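Local coordinates for protein CRISPR-associated endoribonuclease Cse3 (Thermus thermophilus, PDB 2Y8Y) that cleaves CRISPR precursor transcripts as an endoribonuclease of the Cas6/Cse3/CasE family and retains the processed crRNA, at residues L93-P107 against V175-P189. Residues are numbered along the deposited sequence; the frame is centred on the assembly and turned at random.
Sequences LKPGQRLRFRLRANP and VQAVLFEGRLEVVDP
Phe101 lays its ring over the glycine backbone of the opposite strand, Gly182 N standing 3.5 Å above the ring plane toward the rim. A chi1 of 76°, with CG between backbone N and carbonyl carbon, turns the ring across the sheet; CD1 meets Leu184 CD2 at 3.7 Å. Phe101 CE1 lies 3.3 Å from Gly182 C. On this same face Phe180 turns its ring edge to Ala105 and Pro107, while Val178 CG1 lies over a face of that ring. The other face is mixed, arginines and glutamates with Leu179 among them: Arg102, bent at chi3 (-71°), brings NH2 to Glu181 OE2 in a salt bridge of 2.5 Å, suspiciously short for so bent a bond (130°), with NH2 above the carboxylate plane. Nearby, Leu179 CD1 packs on the aliphatic parts of Arg102 and Arg104. Leu99, Phe101, Leu103 and Ala105 form doubly hydrogen-bonded antiparallel pairs with Leu184, Gly182, Phe180 and Val178. Beyond one end, Asn106 ND2 uses a lone pair of Gln176 O (2.9 Å). At the other, a type II turn from Lys94 to Gln97 lets Gly96 N bond Val186 O at 2.8 Å. Pro95 and Pro189 cross at about a right angle, carrying the contact to the start of helix 189-198. Leu130 and Trp129 of helix 123-136 cover the aromatic face, as in a ferredoxin-like domain. The chemistry thus implies a two-sided sheet, one face apolar beneath its helix, the other bearing five arginines, of which Arg102 pairs with Glu181 while Arg98 and Arg183 lie close as like charges, so probably net positive.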
ATOM      1  N   LEU A  93     -10.365  -4.279  14.848  1.00 15.12           N
ATOM      2  CA  LEU A  93     -11.109  -5.070  13.871  1.00 14.07           C
ATOM      3  C   LEU A  93     -11.966  -6.103  14.582  1.00 15.14           C
ATOM      4  O   LEU A  93     -11.515  -6.742  15.529  1.00 16.85           O
ATOM      5  CB  LEU A  93     -10.145  -5.742  12.898  1.00 13.14           C
ATOM      6  CG  LEU A  93      -9.240  -4.761  12.151  1.00 14.83           C
ATOM      7  CD1 LEU A  93      -8.186  -5.517  11.343  1.00 17.74           C
ATOM      8  CD2 LEU A  93     -10.046  -3.833  11.250  1.00 18.67           C
ATOM      9  N   LYS A  94     -13.206  -6.264  14.140  1.00 13.67           N
ATOM     10  CA  LYS A  94     -14.104  -7.219  14.777  1.00 13.16           C
ATOM     11  C   LYS A  94     -14.704  -8.166  13.742  1.00 13.05           C
ATOM     12  O   LYS A  94     -14.875  -7.803  12.587  1.00 11.95           O
ATOM     13  CB  LYS A  94     -15.206  -6.491  15.535  1.00 15.98           C
ATOM     14  CG  LYS A  94     -14.667  -5.694  16.729  1.00 23.17           C
ATOM     15  CD  LYS A  94     -15.769  -5.155  17.615  1.00 41.97           C
ATOM     16  CE  LYS A  94     -15.190  -4.422  18.822  1.00 49.84           C
ATOM     17  NZ  LYS A  94     -14.407  -3.215  18.424  1.00 49.61           N
ATOM     18  N   PRO A  95     -15.019  -9.402  14.145  1.00 14.22           N
ATOM     19  CA  PRO A  95     -15.567 -10.326  13.148  1.00 13.84           C
ATOM     20  C   PRO A  95     -16.867  -9.809  12.536  1.00 12.62           C
ATOM     21  O   PRO A  95     -17.788  -9.417  13.257  1.00 14.92           O
ATOM     22  CB  PRO A  95     -15.823 -11.605  13.956  1.00 18.16           C
ATOM     23  CG  PRO A  95     -14.928 -11.477  15.161  1.00 16.67           C
ATOM     24  CD  PRO A  95     -14.894 -10.017  15.476  1.00 16.22           C
ATOM     25  N   GLY A  96     -16.921  -9.780  11.208  1.00 14.28           N
ATOM     26  CA  GLY A  96     -18.111  -9.342  10.499  1.00 14.46           C
ATOM     27  C   GLY A  96     -18.130  -7.853  10.179  1.00 13.77           C
ATOM     28  O   GLY A  96     -19.023  -7.364   9.495  1.00 17.10           O
ATOM     29  N   GLN A  97     -17.163  -7.121  10.706  1.00 11.69           N
ATOM     30  CA  GLN A  97     -17.116  -5.683  10.486  1.00 11.67           C
ATOM     31  C   GLN A  97     -16.957  -5.367   9.006  1.00 12.32           C
ATOM     32  O   GLN A  97     -16.090  -5.917   8.338  1.00 12.14           O
ATOM     33  CB  GLN A  97     -15.942  -5.096  11.254  1.00 11.70           C
ATOM     34  CG  GLN A  97     -15.845  -3.584  11.172  1.00 14.60           C
ATOM     35  CD  GLN A  97     -14.670  -3.063  11.946  1.00 20.82           C
ATOM     36  OE1 GLN A  97     -13.758  -3.814  12.277  1.00 22.92           O
ATOM     37  NE2 GLN A  97     -14.679  -1.764  12.241  1.00 20.68           N
ATOM     38  N   ARG A  98     -17.790  -4.460   8.503  1.00 12.33           N
ATOM     39  CA  ARG A  98     -17.735  -4.061   7.105  1.00 12.61           C
ATOM     40  C   ARG A  98     -16.917  -2.789   6.937  1.00 12.40           C
ATOM     41  O   ARG A  98     -17.095  -1.814   7.682  1.00 16.28           O
ATOM     42  CB  ARG A  98     -19.151  -3.847   6.581  1.00 14.77           C
ATOM     43  CG  ARG A  98     -19.941  -5.138   6.461  1.00 21.19           C
ATOM     44  CD  ARG A  98     -21.372  -4.880   6.024  1.00 25.18           C
ATOM     45  NE  ARG A  98     -21.907  -5.991   5.245  1.00 45.29           N
ATOM     46  CZ  ARG A  98     -22.516  -7.051   5.767  1.00 54.94           C
ATOM     47  NH1 ARG A  98     -22.671  -7.149   7.081  1.00 62.46           N
ATOM     48  NH2 ARG A  98     -22.972  -8.013   4.974  1.00 50.56           N
ATOM     49  N   LEU A  99     -16.034  -2.791   5.941  1.00 12.19           N
ATOM     50  CA  LEU A  99     -15.132  -1.669   5.709  1.00 12.80           C
ATOM     51  C   LEU A  99     -14.990  -1.395   4.226  1.00 12.34           C
ATOM     52  O   LEU A  99     -14.983  -2.318   3.421  1.00 13.85           O
ATOM     53  CB  LEU A  99     -13.747  -1.982   6.275  1.00 12.81           C
ATOM     54  CG  LEU A  99     -13.697  -2.277   7.772  1.00 12.67           C
ATOM     55  CD1 LEU A  99     -12.361  -2.884   8.125  1.00 16.26           C
ATOM     56  CD2 LEU A  99     -13.975  -0.996   8.566  1.00 17.74           C
ATOM     57  N   ARG A 100     -14.856  -0.124   3.862  1.00 11.94           N
ATOM     58  CA  ARG A 100     -14.386   0.209   2.521  1.00 10.99           C
ATOM     59  C   ARG A 100     -12.884   0.016   2.473  1.00 10.75           C
ATOM     60  O   ARG A 100     -12.192   0.124   3.493  1.00 11.45           O
ATOM     61  CB  ARG A 100     -14.720   1.663   2.182  1.00 14.61           C
ATOM     62  CG  ARG A 100     -16.200   1.988   2.217  1.00 16.85           C
ATOM     63  CD  ARG A 100     -16.452   3.489   1.996  1.00 25.71           C
ATOM     64  NE  ARG A 100     -16.062   4.292   3.153  1.00 33.14           N
ATOM     65  CZ  ARG A 100     -14.939   5.000   3.241  1.00 42.81           C
ATOM     66  NH1 ARG A 100     -14.077   5.023   2.235  1.00 44.33           N
ATOM     67  NH2 ARG A 100     -14.680   5.696   4.342  1.00 46.57           N
ATOM     68  N   PHE A 101     -12.362  -0.275   1.290  1.00 10.71           N
ATOM     69  CA  PHE A 101     -10.918  -0.414   1.151  1.00 10.77           C
ATOM     70  C   PHE A 101     -10.400   0.163  -0.157  1.00 10.89           C
ATOM     71  O   PHE A 101     -11.142   0.316  -1.137  1.00 10.65           O
ATOM     72  CB  PHE A 101     -10.481  -1.877   1.266  1.00 10.07           C
ATOM     73  CG  PHE A 101     -10.767  -2.689   0.031  1.00  9.38           C
ATOM     74  CD1 PHE A 101     -11.998  -3.299  -0.143  1.00 10.54           C
ATOM     75  CD2 PHE A 101      -9.806  -2.818  -0.967  1.00 11.21           C
ATOM     76  CE1 PHE A 101     -12.282  -4.031  -1.297  1.00 11.02           C
ATOM     77  CE2 PHE A 101     -10.079  -3.547  -2.129  1.00 11.39           C
ATOM     78  CZ  PHE A 101     -11.311  -4.158  -2.296  1.00  9.69           C
ATOM     79  N   ARG A 102      -9.112   0.477  -0.143  1.00  9.75           N
ATOM     80  CA  ARG A 102      -8.380   0.876  -1.333  1.00 10.85           C
ATOM     81  C   ARG A 102      -7.038   0.164  -1.283  1.00  9.77           C
ATOM     82  O   ARG A 102      -6.409   0.073  -0.218  1.00 10.42           O
ATOM     83  CB  ARG A 102      -8.191   2.395  -1.345  1.00 13.44           C
ATOM     84  CG  ARG A 102      -7.404   2.922  -2.542  1.00 15.97           C
ATOM     85  CD  ARG A 102      -7.391   4.441  -2.594  1.00 17.43           C
ATOM     86  NE  ARG A 102      -8.711   4.949  -2.956  1.00 26.07           N
ATOM     87  CZ  ARG A 102      -8.988   5.599  -4.086  1.00 35.23           C
ATOM     88  NH1 ARG A 102      -8.035   5.844  -4.974  1.00 36.14           N
ATOM     89  NH2 ARG A 102     -10.221   6.027  -4.319  1.00 40.57           N
ATOM     90  N   LEU A 103      -6.612  -0.371  -2.429  1.00  9.80           N
ATOM     91  CA  LEU A 103      -5.339  -1.075  -2.505  1.00  8.38           C
ATOM     92  C   LEU A 103      -4.770  -0.944  -3.894  1.00  8.33           C
ATOM     93  O   LEU A 103      -5.383  -1.406  -4.865  1.00 10.37           O
ATOM     94  CB  LEU A 103      -5.497  -2.567  -2.188  1.00  9.22           C
ATOM     95  CG  LEU A 103      -4.280  -3.455  -2.501  1.00  8.83           C
ATOM     96  CD1 LEU A 103      -3.066  -3.035  -1.641  1.00  8.36           C
ATOM     97  CD2 LEU A 103      -4.623  -4.949  -2.303  1.00 11.90           C
ATOM     98  N   ARG A 104      -3.591  -0.337  -3.989  1.00  9.47           N
ATOM     99  CA  ARG A 104      -2.858  -0.306  -5.243  1.00  9.76           C
ATOM    100  C   ARG A 104      -1.836  -1.430  -5.184  1.00 10.28           C
ATOM    101  O   ARG A 104      -0.956  -1.417  -4.325  1.00 10.01           O
ATOM    102  CB  ARG A 104      -2.142   1.034  -5.412  1.00  9.88           C
ATOM    103  CG  ARG A 104      -1.789   1.318  -6.867  1.00  9.93           C
ATOM    104  CD  ARG A 104      -0.965   2.594  -7.024  1.00 11.77           C
ATOM    105  NE  ARG A 104      -0.918   3.003  -8.421  1.00 13.33           N
ATOM    106  CZ  ARG A 104      -0.169   3.992  -8.885  1.00 14.25           C
ATOM    107  NH1 ARG A 104       0.625   4.668  -8.061  1.00 16.54           N
ATOM    108  NH2 ARG A 104      -0.206   4.292 -10.179  1.00 15.69           N
ATOM    109  N   ALA A 105      -1.961  -2.407  -6.082  1.00  9.24           N
ATOM    110  CA  ALA A 105      -1.214  -3.659  -5.965  1.00  9.71           C
ATOM    111  C   ALA A 105      -0.604  -4.090  -7.277  1.00  9.91           C
ATOM    112  O   ALA A 105      -0.888  -3.517  -8.320  1.00 10.90           O
ATOM    113  CB  ALA A 105      -2.126  -4.758  -5.480  1.00 11.15           C
ATOM    114  N   ASN A 106       0.240  -5.116  -7.185  1.00  8.80           N
ATOM    115  CA  ASN A 106       0.846  -5.770  -8.345  1.00  9.78           C
ATOM    116  C   ASN A 106       0.416  -7.230  -8.348  1.00  9.95           C
ATOM    117  O   ASN A 106       1.159  -8.091  -7.885  1.00 11.50           O
ATOM    118  CB  ASN A 106       2.374  -5.637  -8.250  1.00 11.83           C
ATOM    119  CG  ASN A 106       3.126  -6.373  -9.348  1.00 14.58           C
ATOM    120  OD1 ASN A 106       4.067  -7.115  -9.060  1.00 18.03           O
ATOM    121  ND2 ASN A 106       2.746  -6.146 -10.607  1.00 15.06           N
ATOM    122  N   PRO A 107      -0.805  -7.515  -8.836  1.00 10.30           N
ATOM    123  CA  PRO A 107      -1.265  -8.908  -8.832  1.00 10.18           C
ATOM    124  C   PRO A 107      -0.309  -9.767  -9.644  1.00 11.50           C
ATOM    125  O   PRO A 107       0.027  -9.422 -10.780  1.00 11.77           O
ATOM    126  CB  PRO A 107      -2.653  -8.831  -9.490  1.00 10.69           C
ATOM    127  CG  PRO A 107      -3.106  -7.381  -9.265  1.00 10.88           C
ATOM    128  CD  PRO A 107      -1.821  -6.594  -9.384  1.00 10.28           C
ATOM    129  N   VAL A 175       6.387  -2.060 -13.815  1.00 15.67           N
ATOM    130  CA  VAL A 175       5.671  -2.821 -12.801  1.00 15.80           C
ATOM    131  C   VAL A 175       4.195  -2.504 -12.916  1.00 14.03           C
ATOM    132  O   VAL A 175       3.795  -1.353 -12.792  1.00 16.59           O
ATOM    133  CB  VAL A 175       6.171  -2.465 -11.392  1.00 17.31           C
ATOM    134  CG1 VAL A 175       5.401  -3.245 -10.337  1.00 18.67           C
ATOM    135  CG2 VAL A 175       7.668  -2.721 -11.292  1.00 21.98           C
ATOM    136  N   GLN A 176       3.386  -3.524 -13.175  1.00 13.52           N
ATOM    137  CA  GLN A 176       1.952  -3.308 -13.316  1.00 11.64           C
ATOM    138  C   GLN A 176       1.318  -2.905 -11.989  1.00 11.76           C
ATOM    139  O   GLN A 176       1.501  -3.567 -10.962  1.00 13.87           O
ATOM    140  CB  GLN A 176       1.271  -4.548 -13.914  1.00 13.18           C
ATOM    141  CG  GLN A 176      -0.183  -4.282 -14.205  1.00 13.29           C
ATOM    142  CD  GLN A 176      -0.824  -5.303 -15.093  1.00 12.97           C
ATOM    143  OE1 GLN A 176      -0.255  -6.357 -15.383  1.00 17.38           O
ATOM    144  NE2 GLN A 176      -2.018  -4.986 -15.550  1.00 13.72           N
ATOM    145  N   ALA A 177       0.566  -1.809 -12.019  1.00 11.37           N
ATOM    146  CA  ALA A 177      -0.045  -1.266 -10.817  1.00 11.00           C
ATOM    147  C   ALA A 177      -1.549  -1.196 -11.023  1.00 12.05           C
ATOM    148  O   ALA A 177      -2.037  -0.467 -11.892  1.00 12.26           O
ATOM    149  CB  ALA A 177       0.522   0.116 -10.528  1.00 11.50           C
ATOM    150  N   VAL A 178      -2.274  -1.962 -10.215  1.00 10.36           N
ATOM    151  CA  VAL A 178      -3.712  -2.081 -10.331  1.00 10.41           C
ATOM    152  C   VAL A 178      -4.326  -1.473  -9.078  1.00  9.48           C
ATOM    153  O   VAL A 178      -4.031  -1.922  -7.956  1.00 10.13           O
ATOM    154  CB  VAL A 178      -4.114  -3.562 -10.446  1.00  9.14           C
ATOM    155  CG1 VAL A 178      -5.621  -3.702 -10.573  1.00 11.62           C
ATOM    156  CG2 VAL A 178      -3.436  -4.195 -11.634  1.00 10.14           C
ATOM    157  N   LEU A 179      -5.145  -0.440  -9.259  1.00  9.64           N
ATOM    158  CA  LEU A 179      -5.793   0.244  -8.151  1.00  9.28           C
ATOM    159  C   LEU A 179      -7.198  -0.304  -7.928  1.00 11.24           C
ATOM    160  O   LEU A 179      -8.101  -0.082  -8.747  1.00 11.70           O
ATOM    161  CB  LEU A 179      -5.847   1.753  -8.421  1.00 11.48           C
ATOM    162  CG  LEU A 179      -6.472   2.600  -7.313  1.00 10.80           C
ATOM    163  CD1 LEU A 179      -5.679   2.479  -6.010  1.00 11.91           C
ATOM    164  CD2 LEU A 179      -6.519   4.040  -7.771  1.00 12.47           C
ATOM    165  N   PHE A 180      -7.368  -1.025  -6.819  1.00 10.30           N
ATOM    166  CA  PHE A 180      -8.645  -1.621  -6.436  1.00  9.80           C
ATOM    167  C   PHE A 180      -9.330  -0.750  -5.392  1.00  9.76           C
ATOM    168  O   PHE A 180      -8.673  -0.210  -4.488  1.00 10.34           O
ATOM    169  CB  PHE A 180      -8.437  -2.980  -5.756  1.00 10.51           C
ATOM    170  CG  PHE A 180      -7.809  -4.050  -6.612  1.00  8.97           C
ATOM    171  CD1 PHE A 180      -8.563  -4.761  -7.549  1.00 10.90           C
ATOM    172  CD2 PHE A 180      -6.488  -4.419  -6.401  1.00  9.80           C
ATOM    173  CE1 PHE A 180      -7.993  -5.804  -8.281  1.00  9.95           C
ATOM    174  CE2 PHE A 180      -5.910  -5.445  -7.128  1.00 10.83           C
ATOM    175  CZ  PHE A 180      -6.668  -6.133  -8.083  1.00 11.32           C
ATOM    176  N   GLU A 181     -10.653  -0.641  -5.486  1.00 11.35           N
ATOM    177  CA  GLU A 181     -11.456  -0.021  -4.428  1.00 11.52           C
ATOM    178  C   GLU A 181     -12.723  -0.833  -4.263  1.00 15.85           C
ATOM    179  O   GLU A 181     -13.307  -1.278  -5.248  1.00 16.25           O
ATOM    180  CB  GLU A 181     -11.822   1.407  -4.814  1.00 15.77           C
ATOM    181  CG  GLU A 181     -12.516   2.165  -3.718  1.00 25.96           C
ATOM    182  CD  GLU A 181     -12.674   3.629  -4.052  1.00 32.64           C
ATOM    183  OE1 GLU A 181     -13.467   3.942  -4.961  1.00 35.35           O
ATOM    184  OE2 GLU A 181     -11.998   4.457  -3.409  1.00 44.24           O
ATOM    185  N   GLY A 182     -13.166  -1.046  -3.035  1.00 12.33           N
ATOM    186  CA  GLY A 182     -14.382  -1.801  -2.840  1.00 14.44           C
ATOM    187  C   GLY A 182     -14.803  -1.864  -1.390  1.00 10.75           C
ATOM    188  O   GLY A 182     -14.461  -0.992  -0.591  1.00 13.84           O
ATOM    189  N   ARG A 183     -15.571  -2.898  -1.078  1.00 12.13           N
ATOM    190  CA  ARG A 183     -16.036  -3.114   0.291  1.00 12.81           C
ATOM    191  C   ARG A 183     -15.727  -4.547   0.689  1.00 12.38           C
ATOM    192  O   ARG A 183     -15.873  -5.488  -0.095  1.00 13.10           O
ATOM    193  CB  ARG A 183     -17.536  -2.825   0.414  1.00 14.16           C
ATOM    194  CG  ARG A 183     -17.898  -1.376   0.188  1.00 19.78           C
ATOM    195  CD  ARG A 183     -19.397  -1.140   0.333  1.00 32.31           C
ATOM    196  NE  ARG A 183     -19.877  -1.319   1.707  1.00 42.23           N
ATOM    197  CZ  ARG A 183     -20.818  -2.190   2.064  1.00 56.92           C
ATOM    198  NH1 ARG A 183     -21.380  -2.971   1.153  1.00 63.58           N
ATOM    199  NH2 ARG A 183     -21.196  -2.281   3.330  1.00 58.49           N
ATOM    200  N   LEU A 184     -15.276  -4.702   1.919  1.00 10.46           N
ATOM    201  CA  LEU A 184     -14.920  -6.012   2.437  1.00 10.88           C
ATOM    202  C   LEU A 184     -15.447  -6.198   3.851  1.00 11.42           C
ATOM    203  O   LEU A 184     -15.995  -5.271   4.459  1.00 11.44           O
ATOM    204  CB  LEU A 184     -13.407  -6.243   2.362  1.00 11.07           C
ATOM    205  CG  LEU A 184     -12.487  -5.237   3.067  1.00  9.70           C
ATOM    206  CD1 LEU A 184     -12.639  -5.306   4.584  1.00 12.20           C
ATOM    207  CD2 LEU A 184     -11.036  -5.486   2.682  1.00 12.04           C
ATOM    208  N   GLU A 185     -15.308  -7.412   4.366  1.00  9.70           N
ATOM    209  CA  GLU A 185     -15.600  -7.664   5.771  1.00 10.37           C
ATOM    210  C   GLU A 185     -14.414  -8.334   6.447  1.00 10.62           C
ATOM    211  O   GLU A 185     -13.624  -9.041   5.804  1.00 11.08           O
ATOM    212  CB  GLU A 185     -16.870  -8.501   5.944  1.00 14.49           C
ATOM    213  CG  GLU A 185     -16.808  -9.875   5.318  1.00 13.99           C
ATOM    214  CD  GLU A 185     -18.031 -10.717   5.653  1.00 30.36           C
ATOM    215  OE1 GLU A 185     -18.641 -10.491   6.719  1.00 29.70           O
ATOM    216  OE2 GLU A 185     -18.369 -11.611   4.855  1.00 33.62           O
ATOM    217  N   VAL A 186     -14.301  -8.107   7.750  1.00  9.23           N
ATOM    218  CA  VAL A 186     -13.316  -8.775   8.588  1.00  8.50           C
ATOM    219  C   VAL A 186     -13.818 -10.178   8.906  1.00  8.40           C
ATOM    220  O   VAL A 186     -14.957 -10.361   9.343  1.00 11.34           O
ATOM    221  CB  VAL A 186     -13.137  -8.005   9.901  1.00  9.39           C
ATOM    222  CG1 VAL A 186     -12.175  -8.741  10.847  1.00 10.28           C
ATOM    223  CG2 VAL A 186     -12.667  -6.604   9.605  1.00 11.80           C
ATOM    224  N   VAL A 187     -12.973 -11.175   8.664  1.00  9.53           N
ATOM    225  CA  VAL A 187     -13.334 -12.554   8.968  1.00 11.83           C
ATOM    226  C   VAL A 187     -12.613 -13.017  10.227  1.00 12.66           C
ATOM    227  O   VAL A 187     -13.236 -13.505  11.177  1.00 13.66           O
ATOM    228  CB  VAL A 187     -13.017 -13.464   7.754  1.00 10.15           C
ATOM    229  CG1 VAL A 187     -13.296 -14.930   8.082  1.00 12.39           C
ATOM    230  CG2 VAL A 187     -13.844 -13.034   6.573  1.00 11.92           C
ATOM    231  N   ASP A 188     -11.299 -12.819  10.244  1.00 11.50           N
ATOM    232  CA  ASP A 188     -10.441 -13.204  11.354  1.00 11.88           C
ATOM    233  C   ASP A 188      -9.637 -11.968  11.758  1.00 13.60           C
ATOM    234  O   ASP A 188      -8.695 -11.594  11.070  1.00 11.61           O
ATOM    235  CB  ASP A 188      -9.511 -14.329  10.884  1.00 13.19           C
ATOM    236  CG  ASP A 188      -8.491 -14.748  11.931  1.00 18.91           C
ATOM    237  OD1 ASP A 188      -8.342 -14.060  12.955  1.00 20.18           O
ATOM    238  OD2 ASP A 188      -7.823 -15.779  11.707  1.00 33.89           O
ATOM    239  N   PRO A 189     -10.015 -11.314  12.864  1.00 12.01           N
ATOM    240  CA  PRO A 189      -9.322 -10.075  13.242  1.00 11.97           C
ATOM    241  C   PRO A 189      -7.813 -10.227  13.409  1.00 12.00           C
ATOM    242  O   PRO A 189      -7.078  -9.304  13.048  1.00 14.34           O
ATOM    243  CB  PRO A 189      -9.977  -9.698  14.572  1.00 14.87           C
ATOM    244  CG  PRO A 189     -11.354 -10.254  14.443  1.00 17.34           C
ATOM    245  CD  PRO A 189     -11.207 -11.554  13.701  1.00 13.86           C
TER
HETATM  246  O   HOH W   1     -20.490  -8.769   7.510  1.00 29.24           O
HETATM  247  O   HOH W   2      -2.668   1.889 -10.322  1.00 13.48           O
HETATM  248  O   HOH W   3       4.573  -6.150 -13.207  1.00 19.28           O